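Local atomic coordinates of StAR-related lipid transfer protein 5 (Homo sapiens, PDB entry 2R55), a protein that probably binds cholesterol or other sterols and may transport them, or other lipids, within the cell. Residues Gly44-Arg49 with Val56-Ser61; Asp98-Gly103 with Ser120-Ala125; Thr111-Val116 with Leu137-Arg142; Phe177-Pro182 with Asn189-Phe194; Phe194-Ser199 with Ser209-Ser214. All coordinates share one frame; numbering follows the deposited sequence.

Contact 1 (Gly44-Arg49 with Val56-Ser61)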
# COMPACT_ATOMS: atom_id res chain seq x y z
N GLY A 44 2.96 -20.05 3.30
CA GLY A 44 4.05 -19.32 2.69
C GLY A 44 4.66 -18.32 3.65
O GLY A 44 5.87 -18.25 3.75
N TRP A 45 3.82 -17.56 4.36
CA TRP A 45 4.25 -16.46 5.23
C TRP A 45 5.37 -16.78 6.23
O TRP A 45 5.13 -17.52 7.20
CB TRP A 45 3.05 -15.88 6.01
CG TRP A 45 1.94 -15.35 5.16
CD1 TRP A 45 0.66 -15.78 5.15
CD2 TRP A 45 2.01 -14.27 4.22
NE1 TRP A 45 -0.09 -15.05 4.26
CE2 TRP A 45 0.72 -14.12 3.67
CE3 TRP A 45 3.04 -13.41 3.79
CZ2 TRP A 45 0.43 -13.15 2.72
CZ3 TRP A 45 2.75 -12.46 2.83
CH2 TRP A 45 1.45 -12.33 2.31
N LYS A 46 6.56 -16.20 6.02
CA LYS A 46 7.69 -16.35 6.95
C LYS A 46 7.93 -15.03 7.66
O LYS A 46 8.10 -14.00 7.00
CB LYS A 46 8.98 -16.81 6.25
CG LYS A 46 8.82 -17.82 5.09
CD LYS A 46 9.07 -19.25 5.54
CE LYS A 46 7.76 -20.00 5.85
NZ LYS A 46 7.23 -20.75 4.66
N ILE A 47 7.97 -15.06 8.98
CA ILE A 47 8.07 -13.84 9.79
C ILE A 47 9.41 -13.09 9.65
O ILE A 47 10.48 -13.71 9.64
CB ILE A 47 7.76 -14.16 11.29
CG1 ILE A 47 7.26 -12.92 12.04
CG2 ILE A 47 8.96 -14.80 11.99
CD1 ILE A 47 5.74 -12.78 12.03
N CYS A 48 9.35 -11.76 9.53
CA CYS A 48 10.56 -10.93 9.53
C CYS A 48 10.87 -10.51 10.96
O CYS A 48 11.88 -10.91 11.55
CB CYS A 48 10.39 -9.63 8.73
SG CYS A 48 9.80 -9.72 7.04
N ARG A 49 9.98 -9.67 11.48
CA ARG A 49 10.15 -9.04 12.77
C ARG A 49 8.79 -8.81 13.42
O ARG A 49 7.75 -9.14 12.85
CB ARG A 49 10.92 -7.72 12.61
CG ARG A 49 10.39 -6.85 11.48
CD ARG A 49 11.49 -6.00 10.87
NE ARG A 49 11.37 -4.59 11.25
CZ ARG A 49 12.36 -3.71 11.19
NH1 ARG A 49 13.58 -4.08 10.79
NH2 ARG A 49 12.15 -2.45 11.55
N VAL A 56 5.41 -8.01 10.89
CA VAL A 56 5.56 -8.10 9.46
C VAL A 56 6.14 -9.45 9.07
O VAL A 56 7.00 -10.00 9.76
CB VAL A 56 6.35 -6.88 8.86
CG1 VAL A 56 6.00 -5.58 9.59
CG2 VAL A 56 7.83 -7.10 8.88
N SER A 57 5.62 -9.99 7.98
CA SER A 57 6.13 -11.23 7.41
C SER A 57 6.14 -11.07 5.91
O SER A 57 5.62 -10.08 5.39
CB SER A 57 5.25 -12.41 7.83
OG SER A 57 3.88 -12.08 7.72
N TRP A 58 6.74 -12.03 5.21
CA TRP A 58 6.90 -11.93 3.78
C TRP A 58 6.65 -13.29 3.15
O TRP A 58 6.49 -14.30 3.88
CB TRP A 58 8.31 -11.41 3.41
CG TRP A 58 9.38 -12.39 3.78
CD1 TRP A 58 9.95 -12.56 5.00
CD2 TRP A 58 9.96 -13.37 2.92
NE1 TRP A 58 10.86 -13.59 4.97
CE2 TRP A 58 10.89 -14.11 3.70
CE3 TRP A 58 9.81 -13.70 1.56
CZ2 TRP A 58 11.66 -15.16 3.16
CZ3 TRP A 58 10.57 -14.76 1.03
CH2 TRP A 58 11.49 -15.46 1.83
N ARG A 59 6.58 -13.32 1.82
CA ARG A 59 6.66 -14.55 1.05
C ARG A 59 7.00 -14.23 -0.41
O ARG A 59 6.77 -13.11 -0.85
CB ARG A 59 5.38 -15.38 1.15
CG ARG A 59 4.29 -14.98 0.20
CD ARG A 59 3.00 -15.62 0.60
NE ARG A 59 1.97 -15.38 -0.41
CZ ARG A 59 0.75 -15.91 -0.35
NH1 ARG A 59 0.42 -16.69 0.68
NH2 ARG A 59 -0.14 -15.63 -1.29
N PRO A 60 7.51 -15.22 -1.16
CA PRO A 60 7.77 -14.95 -2.58
C PRO A 60 6.48 -14.53 -3.29
O PRO A 60 5.45 -15.17 -3.13
CB PRO A 60 8.25 -16.31 -3.13
CG PRO A 60 8.67 -17.09 -1.94
CD PRO A 60 7.84 -16.61 -0.79
N SER A 61 6.55 -13.44 -4.03
CA SER A 61 5.49 -13.01 -4.93
C SER A 61 5.43 -13.98 -6.08
O SER A 61 6.47 -14.53 -6.46
CB SER A 61 5.83 -11.64 -5.48
OG SER A 61 5.29 -11.47 -6.78
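Trp45 and Arg59 carry the aromatic part of this contact. The Arg59 guanidinium lies flat on the indole, planes 15° apart and centres 4.5 Å apart, an off-centre cation-pi stack. Arg59 CD makes a CH-pi contact 3.8 Å from the centroid of the Trp45 six-membered ring, straight over its face. The extended Arg59 chain crosses the ring, bringing CD and the guanidinium over it; its NH1 bonds to the carbonyl of Ala43, and Trp45 NE1 donates to the carbonyl of Asp41. Replacing Trp45 by an alanine is likely to leave the Arg59 guanidinium without its flat partner and freer to swing.

Sulfur supplies a second kind of contact: Cys48 SG sits at the edge of the Trp58 five-membered ring, 3.5 Å from Trp58 CD1, and Lys46 CB lies over one face of that indole.

Backbone bonds make the strands antiparallel. Lys46 N reaches Trp58 O at 2.9 Å, Trp58 N returns to Lys46 O, and Cys48 N meets Val56 O at 2.9 Å. Arg49 N also points to Val56 O, weakly at 3.5 Å, so two residues face one: a classic beta bulge.

The hairpin of strands 46-49 and 54-60 forms one edge of the START sheet. Strand 67-75 continues the sheet beyond 54-60, with Trp45 resting on Leu68 and Arg70, while Val56 and Arg49 touch helix 204-227, where Arg49 NH2 bonds to Thr216.

Contact 2 (Asp98-Gly103 with Ser120-Ala125)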
# COMPACT_ATOMS: atom_id res chain seq x y z
N ASP A 98 3.09 9.88 5.89
CA ASP A 98 3.87 8.72 5.44
C ASP A 98 5.24 9.13 4.90
O ASP A 98 5.35 9.65 3.79
CB ASP A 98 3.10 7.92 4.39
CG ASP A 98 3.84 6.66 3.95
OD1 ASP A 98 4.59 6.05 4.75
OD2 ASP A 98 3.65 6.28 2.79
N GLU A 99 6.28 8.85 5.68
CA GLU A 99 7.64 9.27 5.32
C GLU A 99 8.05 8.84 3.91
O GLU A 99 8.95 9.43 3.33
CB GLU A 99 8.67 8.80 6.37
CG GLU A 99 8.87 7.29 6.47
CD GLU A 99 10.22 6.87 7.08
OE1 GLU A 99 10.78 7.61 7.91
OE2 GLU A 99 10.70 5.77 6.72
N ASN A 100 7.36 7.83 3.38
CA ASN A 100 7.68 7.25 2.07
C ASN A 100 6.90 7.77 0.87
O ASN A 100 6.88 7.13 -0.20
CB ASN A 100 7.54 5.73 2.13
CG ASN A 100 8.86 5.03 2.24
OD1 ASN A 100 9.88 5.53 1.76
ND2 ASN A 100 8.85 3.87 2.86
N VAL A 101 6.25 8.92 1.05
CA VAL A 101 5.39 9.49 0.03
C VAL A 101 5.59 10.99 -0.01
O VAL A 101 5.44 11.68 1.00
CB VAL A 101 3.89 9.12 0.27
CG1 VAL A 101 2.94 10.07 -0.48
CG2 VAL A 101 3.61 7.68 -0.13
N THR A 102 5.92 11.50 -1.19
CA THR A 102 6.14 12.93 -1.38
C THR A 102 5.09 13.55 -2.30
O THR A 102 4.72 14.71 -2.13
CB THR A 102 7.55 13.22 -1.93
OG1 THR A 102 7.93 12.21 -2.86
CG2 THR A 102 8.56 13.24 -0.80
N GLY A 103 4.61 12.76 -3.26
CA GLY A 103 3.64 13.24 -4.24
C GLY A 103 2.53 12.24 -4.53
O GLY A 103 2.80 11.13 -4.96
N SER A 120 4.73 9.43 -5.47
CA SER A 120 6.16 9.72 -5.44
C SER A 120 6.72 9.34 -4.09
O SER A 120 6.21 9.75 -3.06
CB SER A 120 6.42 11.21 -5.68
OG SER A 120 5.75 11.70 -6.83
N THR A 121 7.78 8.53 -4.11
CA THR A 121 8.51 8.15 -2.91
C THR A 121 9.77 8.99 -2.89
O THR A 121 10.21 9.45 -3.94
CB THR A 121 8.90 6.62 -2.91
OG1 THR A 121 9.79 6.35 -4.01
CG2 THR A 121 7.67 5.74 -3.02
N PRO A 122 10.36 9.22 -1.70
CA PRO A 122 11.59 9.97 -1.74
C PRO A 122 12.74 8.98 -1.78
O PRO A 122 12.48 7.79 -1.93
CB PRO A 122 11.57 10.73 -0.42
CG PRO A 122 10.82 9.78 0.53
CD PRO A 122 9.99 8.84 -0.32
N SER A 123 13.97 9.46 -1.66
CA SER A 123 15.14 8.62 -1.43
C SER A 123 15.01 7.73 -0.20
O SER A 123 14.27 8.04 0.73
CB SER A 123 16.39 9.48 -1.28
OG SER A 123 16.95 9.76 -2.55
N ALA A 124 15.75 6.62 -0.20
CA ALA A 124 15.73 5.68 0.90
C ALA A 124 17.07 4.94 1.01
O ALA A 124 17.91 5.00 0.10
CB ALA A 124 14.60 4.69 0.72
N ALA A 125 17.23 4.24 2.13
CA ALA A 125 18.44 3.47 2.46
C ALA A 125 19.74 4.19 2.11
O ALA A 125 20.54 3.69 1.30
CB ALA A 125 18.38 2.09 1.83
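Ser120 O is the polar hub of this contact. Thr102 N donates to it over 2.6 Å in a nearly straight bond (172° at the hydrogen), and Thr102 OG1 adds a weak bond at 3.0 Å, its hydroxyl placed there by lying between the backbone N and carbonyl carbon (chi1 37°). Gly103 N makes a third, weak approach to Ser120 O at 3.4 Å. In return, Ser120 N bonds to Gly103 O at 2.6 Å. With Thr102 and Gly103 both opposite Ser120, the geometry is a classic beta bulge.

Weaker C-H contacts follow: Val101 CA lies 3.2 Å from Ser120 O, and Thr121 CA approaches Asn100 O.

Farther out the packing is made by Pro122. Its CG rests 3.4 Å from Glu99 O and its CD 3.5 Å from Asn100 C, while Thr102 CG2 meets Pro122 CB. The ring thus abuts the backbone of the type I turn Asp98-Val101, which is closed by Val101 N bonding to Asp98 O.

The contact joins the connection between helix 94-97 and strand 103-109 to the end of strand 114-120. Thr121 OG1 bonds to Arg132 O, leading on to strand 132-142, and Asn100 and Ala124 touch Phe210 of helix 204-227.

Contact 3 (Thr111-Val116 with Leu137-Arg142)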
# COMPACT_ATOMS: atom_id res chain seq x y z
N THR A 111 -14.30 5.78 -11.89
CA THR A 111 -15.59 5.57 -11.25
C THR A 111 -15.67 6.36 -9.95
O THR A 111 -14.70 7.01 -9.54
CB THR A 111 -15.83 4.06 -10.98
OG1 THR A 111 -15.72 3.34 -12.21
CG2 THR A 111 -17.20 3.80 -10.40
N ASP A 112 -16.83 6.31 -9.31
CA ASP A 112 -17.01 6.81 -7.96
C ASP A 112 -15.85 6.29 -7.12
O ASP A 112 -15.27 7.02 -6.30
CB ASP A 112 -18.34 6.29 -7.38
CG ASP A 112 -18.99 7.28 -6.43
OD1 ASP A 112 -18.32 8.24 -6.01
OD2 ASP A 112 -20.19 7.10 -6.10
N THR A 113 -15.47 5.04 -7.40
CA THR A 113 -14.66 4.24 -6.49
C THR A 113 -13.35 3.70 -7.12
O THR A 113 -12.57 2.99 -6.46
CB THR A 113 -15.54 3.10 -5.95
OG1 THR A 113 -14.95 2.55 -4.77
CG2 THR A 113 -15.76 2.00 -7.01
N LEU A 114 -13.10 4.07 -8.37
CA LEU A 114 -12.01 3.49 -9.14
C LEU A 114 -11.23 4.60 -9.87
O LEU A 114 -11.83 5.44 -10.56
CB LEU A 114 -12.58 2.46 -10.12
CG LEU A 114 -11.68 1.80 -11.16
CD1 LEU A 114 -10.56 1.07 -10.46
CD2 LEU A 114 -12.47 0.85 -12.03
N CYS A 115 -9.91 4.61 -9.71
CA CYS A 115 -9.10 5.71 -10.21
C CYS A 115 -7.62 5.34 -10.47
O CYS A 115 -7.11 4.33 -9.99
CB CYS A 115 -9.17 6.90 -9.25
SG CYS A 115 -8.15 6.67 -7.77
N VAL A 116 -6.94 6.19 -11.24
CA VAL A 116 -5.54 5.99 -11.58
C VAL A 116 -4.67 7.05 -10.90
O VAL A 116 -4.92 8.26 -11.04
CB VAL A 116 -5.33 5.97 -13.10
CG1 VAL A 116 -3.88 5.69 -13.46
CG2 VAL A 116 -6.25 4.93 -13.75
N LEU A 137 -3.57 1.48 -10.82
CA LEU A 137 -5.02 1.35 -10.84
C LEU A 137 -5.44 0.97 -9.43
O LEU A 137 -5.11 -0.12 -8.95
CB LEU A 137 -5.45 0.28 -11.83
CG LEU A 137 -6.95 0.17 -12.13
CD1 LEU A 137 -7.50 1.48 -12.67
CD2 LEU A 137 -7.15 -0.94 -13.12
N VAL A 138 -6.12 1.89 -8.75
CA VAL A 138 -6.54 1.69 -7.36
C VAL A 138 -8.06 1.71 -7.21
O VAL A 138 -8.73 2.68 -7.59
CB VAL A 138 -5.86 2.68 -6.35
CG1 VAL A 138 -5.85 4.12 -6.87
CG2 VAL A 138 -6.53 2.61 -4.98
N LEU A 139 -8.58 0.61 -6.68
CA LEU A 139 -10.00 0.39 -6.48
C LEU A 139 -10.24 0.30 -4.99
O LEU A 139 -9.54 -0.45 -4.28
CB LEU A 139 -10.44 -0.90 -7.18
CG LEU A 139 -11.84 -1.57 -7.12
CD1 LEU A 139 -12.00 -2.53 -5.95
CD2 LEU A 139 -13.04 -0.61 -7.20
N VAL A 140 -11.22 1.07 -4.52
CA VAL A 140 -11.75 0.95 -3.18
C VAL A 140 -12.94 0.01 -3.24
O VAL A 140 -13.84 0.17 -4.06
CB VAL A 140 -12.21 2.32 -2.63
CG1 VAL A 140 -12.92 2.15 -1.30
CG2 VAL A 140 -11.02 3.27 -2.49
N LYS A 141 -12.96 -0.99 -2.37
CA LYS A 141 -14.05 -1.94 -2.31
C LYS A 141 -14.39 -2.16 -0.86
O LYS A 141 -13.48 -2.24 -0.02
CB LYS A 141 -13.66 -3.26 -2.96
CG LYS A 141 -14.83 -4.22 -3.26
CD LYS A 141 -14.33 -5.49 -3.96
CE LYS A 141 -15.44 -6.52 -4.17
NZ LYS A 141 -14.88 -7.80 -4.71
N ARG A 142 -15.69 -2.26 -0.57
CA ARG A 142 -16.19 -2.32 0.79
C ARG A 142 -16.84 -3.67 1.04
O ARG A 142 -17.58 -4.17 0.20
CB ARG A 142 -17.21 -1.20 1.00
CG ARG A 142 -16.76 0.08 0.33
CD ARG A 142 -17.83 1.12 0.18
NE ARG A 142 -17.20 2.43 0.33
CZ ARG A 142 -17.16 3.10 1.47
NH1 ARG A 142 -17.74 2.61 2.57
NH2 ARG A 142 -16.55 4.28 1.52
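Thr113 turns one branch of its side chain to Val140 and the other to Leu139. From CB, which lies 3.9 Å from Val140 O, the hydroxyl branch runs anti to the backbone N (chi1 -162°) and brings OG1 to Val140 O at 2.7 Å, a hydrogen bond with the donor tilted 32° from the carbonyl plane. The same OG1 packs on Val140 CB. The methyl branch takes the other route: CG2 touches Leu139 CD2 at 3.8 Å, the two side chains crossing. Thr113 O accepts from Val140 N at 3.0 Å, so backbone and hydroxyl together bind Val140 through both its N and its O.

Beyond Thr113 the antiparallel hairpin of strands 114-120 and 132-142 takes over. Cys115 and Val138 form a hydrogen-bonded pair, Val138 N reaching Cys115 O at 2.9 Å, and Cys115 SG lies 3.6 Å from Val138 CG1. On the other face of the sheet Leu137 CD1 touches both Leu114 CD1 and Val116 CG2, each at 3.8 Å, and Leu114 CD1 also meets Leu139 CB. Helix 21-40 packs on this leucine-rich face, with Ser28 touching Leu114, Leu137 and Leu139.

Chemically, the strands are joined by neutral backbone bonds and branched apolar groups, with one hydroxyl bond added just before strand 114-120; no charged pair bridges the two segments, and the pairing rests on hydrogen bonds and hydrophobic burial.

Contact 4 (Phe177-Pro182 with Asn189-Phe194)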
# COMPACT_ATOMS: atom_id res chain seq x y z
N PHE A 177 -6.37 -3.35 4.16
CA PHE A 177 -7.65 -3.75 4.73
C PHE A 177 -7.90 -3.01 6.06
O PHE A 177 -7.12 -3.12 7.01
CB PHE A 177 -7.68 -5.26 4.95
CG PHE A 177 -7.77 -6.07 3.69
CD1 PHE A 177 -6.62 -6.46 3.01
CD2 PHE A 177 -9.02 -6.45 3.18
CE1 PHE A 177 -6.70 -7.24 1.83
CE2 PHE A 177 -9.11 -7.21 2.01
CZ PHE A 177 -7.93 -7.60 1.32
N CYS A 178 -8.98 -2.23 6.11
CA CYS A 178 -9.40 -1.56 7.35
C CYS A 178 -10.60 -2.32 7.93
O CYS A 178 -11.69 -2.24 7.37
CB CYS A 178 -9.80 -0.11 7.07
SG CYS A 178 -8.51 0.97 6.42
N GLU A 179 -10.39 -3.04 9.03
CA GLU A 179 -11.40 -3.99 9.55
C GLU A 179 -11.90 -3.59 10.93
O GLU A 179 -11.12 -3.52 11.88
CB GLU A 179 -10.88 -5.44 9.60
CG GLU A 179 -9.98 -5.86 8.40
CD GLU A 179 -9.26 -7.21 8.59
OE1 GLU A 179 -8.93 -7.59 9.74
OE2 GLU A 179 -9.03 -7.89 7.59
N PRO A 180 -13.22 -3.35 11.06
CA PRO A 180 -13.82 -2.99 12.35
C PRO A 180 -13.77 -4.17 13.33
O PRO A 180 -13.74 -5.33 12.89
CB PRO A 180 -15.27 -2.65 11.98
CG PRO A 180 -15.53 -3.47 10.74
CD PRO A 180 -14.23 -3.43 9.98
N LEU A 181 -13.75 -3.86 14.62
CA LEU A 181 -13.51 -4.84 15.68
C LEU A 181 -14.62 -4.83 16.71
O LEU A 181 -14.95 -3.77 17.23
CB LEU A 181 -12.18 -4.56 16.38
CG LEU A 181 -10.95 -5.41 16.03
CD1 LEU A 181 -10.87 -5.72 14.55
CD2 LEU A 181 -9.70 -4.71 16.52
N PRO A 182 -15.20 -6.01 17.02
CA PRO A 182 -16.28 -6.09 17.99
C PRO A 182 -15.75 -6.26 19.40
O PRO A 182 -16.33 -5.66 20.35
CB PRO A 182 -17.05 -7.35 17.56
CG PRO A 182 -16.19 -8.05 16.53
CD PRO A 182 -14.86 -7.34 16.48
N ASN A 189 -8.51 -2.92 13.13
CA ASN A 189 -7.44 -3.80 12.68
C ASN A 189 -7.04 -3.39 11.27
O ASN A 189 -7.91 -3.24 10.38
CB ASN A 189 -7.90 -5.27 12.69
CG ASN A 189 -6.74 -6.25 12.67
OD1 ASN A 189 -6.07 -6.49 13.68
ND2 ASN A 189 -6.51 -6.85 11.50
N LEU A 190 -5.73 -3.17 11.08
CA LEU A 190 -5.16 -2.79 9.80
C LEU A 190 -4.15 -3.83 9.29
O LEU A 190 -3.07 -4.01 9.88
CB LEU A 190 -4.48 -1.42 9.90
CG LEU A 190 -3.76 -0.88 8.65
CD1 LEU A 190 -4.74 -0.60 7.50
CD2 LEU A 190 -2.97 0.37 8.96
N VAL A 191 -4.50 -4.48 8.18
CA VAL A 191 -3.62 -5.42 7.50
C VAL A 191 -3.27 -4.85 6.13
O VAL A 191 -4.16 -4.51 5.33
CB VAL A 191 -4.27 -6.81 7.35
CG1 VAL A 191 -3.23 -7.85 6.90
CG2 VAL A 191 -4.90 -7.24 8.65
N THR A 192 -1.96 -4.71 5.87
CA THR A 192 -1.50 -4.04 4.67
C THR A 192 -0.52 -4.92 3.94
O THR A 192 0.29 -5.63 4.56
CB THR A 192 -0.76 -2.72 4.96
OG1 THR A 192 0.46 -3.01 5.64
CG2 THR A 192 -1.59 -1.77 5.81
N PHE A 193 -0.56 -4.85 2.60
CA PHE A 193 0.36 -5.57 1.76
C PHE A 193 1.15 -4.63 0.89
O PHE A 193 0.57 -3.82 0.17
CB PHE A 193 -0.39 -6.59 0.91
CG PHE A 193 -1.12 -7.60 1.71
CD1 PHE A 193 -0.46 -8.71 2.20
CD2 PHE A 193 -2.45 -7.41 2.02
CE1 PHE A 193 -1.13 -9.63 2.96
CE2 PHE A 193 -3.13 -8.34 2.79
CZ PHE A 193 -2.47 -9.45 3.26
N PHE A 194 2.47 -4.73 0.98
CA PHE A 194 3.40 -4.04 0.10
C PHE A 194 3.88 -5.05 -0.92
O PHE A 194 4.33 -6.13 -0.55
CB PHE A 194 4.57 -3.50 0.90
CG PHE A 194 4.25 -2.26 1.67
CD1 PHE A 194 2.96 -1.73 1.67
CD2 PHE A 194 5.22 -1.63 2.43
CE1 PHE A 194 2.66 -0.58 2.38
CE2 PHE A 194 4.92 -0.47 3.14
CZ PHE A 194 3.65 0.05 3.12
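The ring of Phe177 has Val191 O at its edge, in plane, and its CD1 and CE1 in turn approach the edge of the Phe193 ring, with Phe177 CE1 3.9 Å from Phe193 CE2. These groups line one face of an antiparallel beta hairpin, strands 167-180 and 188-197, within the curved START sheet. Met35 of helix 21-40 touches both rings. A second flat pair on this face, the Glu179 carboxylate and the Asn189 amide, runs side by side with planes 24° apart.

Phe177 N bonds to Val191 O and Glu179 N to Asn189 O, both at 2.8 Å; Val191 N and Asn189 N return bonds to Phe177 O and Glu179 O. On the other face Leu190 CD1 lies 4.2 Å from Cys178 SG, and the Leu190 side chain touches Leu222 of helix 204-227.

Glu179 OE2 forms a salt bridge with Arg39 of helix 21-40. Toward the hairpin turn, Leu181 CD1 packs 3.5 Å from Asn189 CB, and Asn189 ND2 makes a weak, bent bond of 3.1 Å to Glu179 OE1, 134° at the hydrogen.

Contact 5 (Phe194-Ser199 with Ser209-Ser214); sequences FHTDLS and SFFPRS
Phe211 makes the tight part of this contact, driving the far end of its ring between Thr196 and Leu198. Its CZ lies 3.6 Å from Thr196 CB and 3.7 Å from Leu198 CD1, with CE1 turned to the threonine and CE2 to the leucine. Leu198 comes from the direction opposite to Phe211, whereas Thr196 crosses it obliquely. With Thr196 OG1 beside the backbone N (chi1 -65°), CG2 is anti to that N and touches CZ, while OG1 bonds to Asn171 OD1. Within the helix, Phe210 CD2 sits 3.7 Å above the centre of the Phe211 ring.

This is the helix-on-sheet packing of the START fold: the C-terminal helix 204-227 lies across the end of strand 188-197, and in this family that helix closes over the lipid-binding cavity. Replacing Phe211 with an alanine would probably open a gap between helix and strand and strip Thr196 and Leu198 of their main partner across the contact.

The remainder of the contact is looser. Leu198 CD1 is 4.4 Å from Phe210 CD2, and Phe194 CE2 only approaches Ser214 OG, at 4.3 Å; no hydrogen bond links the segments. Phe194 instead meets Phe218 edge-to-face. Ser209 and Arg213 are exposed on the helix and make no contact with the strand, and an Asx turn spans Leu198, Ser199 N bonding to Asp197 OD1 at 2.9 Å.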
# COMPACT_ATOMS: atom_id res chain seq x y z
N PHE A 194 2.47 -4.73 0.98
CA PHE A 194 3.40 -4.04 0.10
C PHE A 194 3.88 -5.05 -0.92
O PHE A 194 4.33 -6.13 -0.55
CB PHE A 194 4.57 -3.50 0.90
CG PHE A 194 4.25 -2.26 1.67
CD1 PHE A 194 2.96 -1.73 1.67
CD2 PHE A 194 5.22 -1.63 2.43
CE1 PHE A 194 2.66 -0.58 2.38
CE2 PHE A 194 4.92 -0.47 3.14
CZ PHE A 194 3.65 0.05 3.12
N HIS A 195 3.76 -4.71 -2.19
CA HIS A 195 4.02 -5.68 -3.25
C HIS A 195 4.76 -4.96 -4.33
O HIS A 195 4.31 -4.88 -5.47
CB HIS A 195 2.70 -6.17 -3.81
CG HIS A 195 2.76 -7.55 -4.39
ND1 HIS A 195 1.63 -8.29 -4.64
CD2 HIS A 195 3.81 -8.33 -4.75
CE1 HIS A 195 1.98 -9.47 -5.14
NE2 HIS A 195 3.30 -9.51 -5.21
N THR A 196 5.90 -4.42 -3.96
CA THR A 196 6.50 -3.35 -4.73
C THR A 196 7.67 -3.85 -5.52
O THR A 196 8.50 -4.59 -5.01
CB THR A 196 6.97 -2.28 -3.78
OG1 THR A 196 5.82 -1.73 -3.14
CG2 THR A 196 7.76 -1.19 -4.51
N ASP A 197 7.73 -3.45 -6.79
CA ASP A 197 8.94 -3.62 -7.57
C ASP A 197 9.63 -2.28 -7.69
O ASP A 197 9.26 -1.43 -8.51
CB ASP A 197 8.64 -4.18 -8.96
CG ASP A 197 9.89 -4.44 -9.76
OD1 ASP A 197 11.00 -4.40 -9.19
OD2 ASP A 197 9.77 -4.69 -10.98
N LEU A 198 10.64 -2.07 -6.87
CA LEU A 198 11.46 -0.88 -6.98
C LEU A 198 12.04 -0.69 -8.36
O LEU A 198 12.25 0.45 -8.80
CB LEU A 198 12.54 -0.89 -5.91
CG LEU A 198 11.89 -0.66 -4.53
CD1 LEU A 198 12.92 -0.84 -3.44
CD2 LEU A 198 11.19 0.70 -4.44
N SER A 199 12.30 -1.80 -9.07
CA SER A 199 12.71 -1.73 -10.47
C SER A 199 14.05 -0.99 -10.50
O SER A 199 14.80 -1.05 -9.53
CB SER A 199 11.61 -1.05 -11.31
OG SER A 199 12.07 -0.55 -12.54
N SER A 209 16.39 -5.41 2.96
CA SER A 209 16.46 -4.72 4.26
C SER A 209 15.38 -3.65 4.38
O SER A 209 14.78 -3.47 5.45
CB SER A 209 17.84 -4.08 4.45
OG SER A 209 18.86 -4.95 3.99
N PHE A 210 15.14 -2.96 3.27
CA PHE A 210 14.29 -1.80 3.25
C PHE A 210 12.84 -2.12 3.62
O PHE A 210 12.32 -1.57 4.57
CB PHE A 210 14.38 -1.11 1.87
CG PHE A 210 13.37 -0.02 1.66
CD1 PHE A 210 13.55 1.23 2.24
CD2 PHE A 210 12.23 -0.25 0.89
CE1 PHE A 210 12.60 2.25 2.05
CE2 PHE A 210 11.27 0.75 0.69
CZ PHE A 210 11.46 2.00 1.27
N PHE A 211 12.21 -3.01 2.87
CA PHE A 211 10.78 -3.29 3.03
C PHE A 211 10.25 -3.65 4.42
O PHE A 211 9.32 -3.00 4.88
CB PHE A 211 10.30 -4.26 1.97
CG PHE A 211 10.18 -3.65 0.64
CD1 PHE A 211 9.30 -2.58 0.44
CD2 PHE A 211 10.97 -4.09 -0.42
CE1 PHE A 211 9.19 -1.98 -0.79
CE2 PHE A 211 10.87 -3.49 -1.65
CZ PHE A 211 9.98 -2.42 -1.84
N PRO A 212 10.83 -4.68 5.09
CA PRO A 212 10.45 -4.94 6.48
C PRO A 212 10.37 -3.64 7.30
O PRO A 212 9.31 -3.32 7.86
CB PRO A 212 11.60 -5.79 7.01
CG PRO A 212 12.21 -6.40 5.83
CD PRO A 212 11.84 -5.63 4.61
N ARG A 213 11.48 -2.91 7.31
CA ARG A 213 11.63 -1.67 8.05
C ARG A 213 10.65 -0.62 7.57
O ARG A 213 10.17 0.20 8.36
CB ARG A 213 13.05 -1.13 7.89
CG ARG A 213 14.13 -1.99 8.53
CD ARG A 213 15.20 -1.13 9.26
NE ARG A 213 15.97 -0.29 8.34
CZ ARG A 213 16.81 0.68 8.71
NH1 ARG A 213 17.00 0.98 10.00
NH2 ARG A 213 17.46 1.38 7.78
N SER A 214 10.35 -0.65 6.28
CA SER A 214 9.44 0.31 5.67
C SER A 214 8.04 0.10 6.24
O SER A 214 7.34 1.07 6.54
CB SER A 214 9.46 0.13 4.14
OG SER A 214 8.84 1.22 3.47

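Contacts 1, 3, 4 and 5 all reach the same curved START sheet. Contacts 1 and 3, hairpins toward different ends of it, have centres about 27 Å apart on opposite sides of the chain's centre. Contact 4 follows later in sequence and shares strand 188-197 and Phe194 with contact 5. Helix 204-227 ties contact 5 to contacts 1 and 2: the centre of contact 5 lies about 12 Å from the centre of each, with Pro212 and Arg213 meeting Arg49 in contact 1 and Phe210 meeting Asn100 and Ala124 in contact 2. Contacts 2 and 3 alternate along the chain and adjoin in sequence. The last helix therefore touches parts of the fold distant in sequence, consistent with a lid over a lipid cavity.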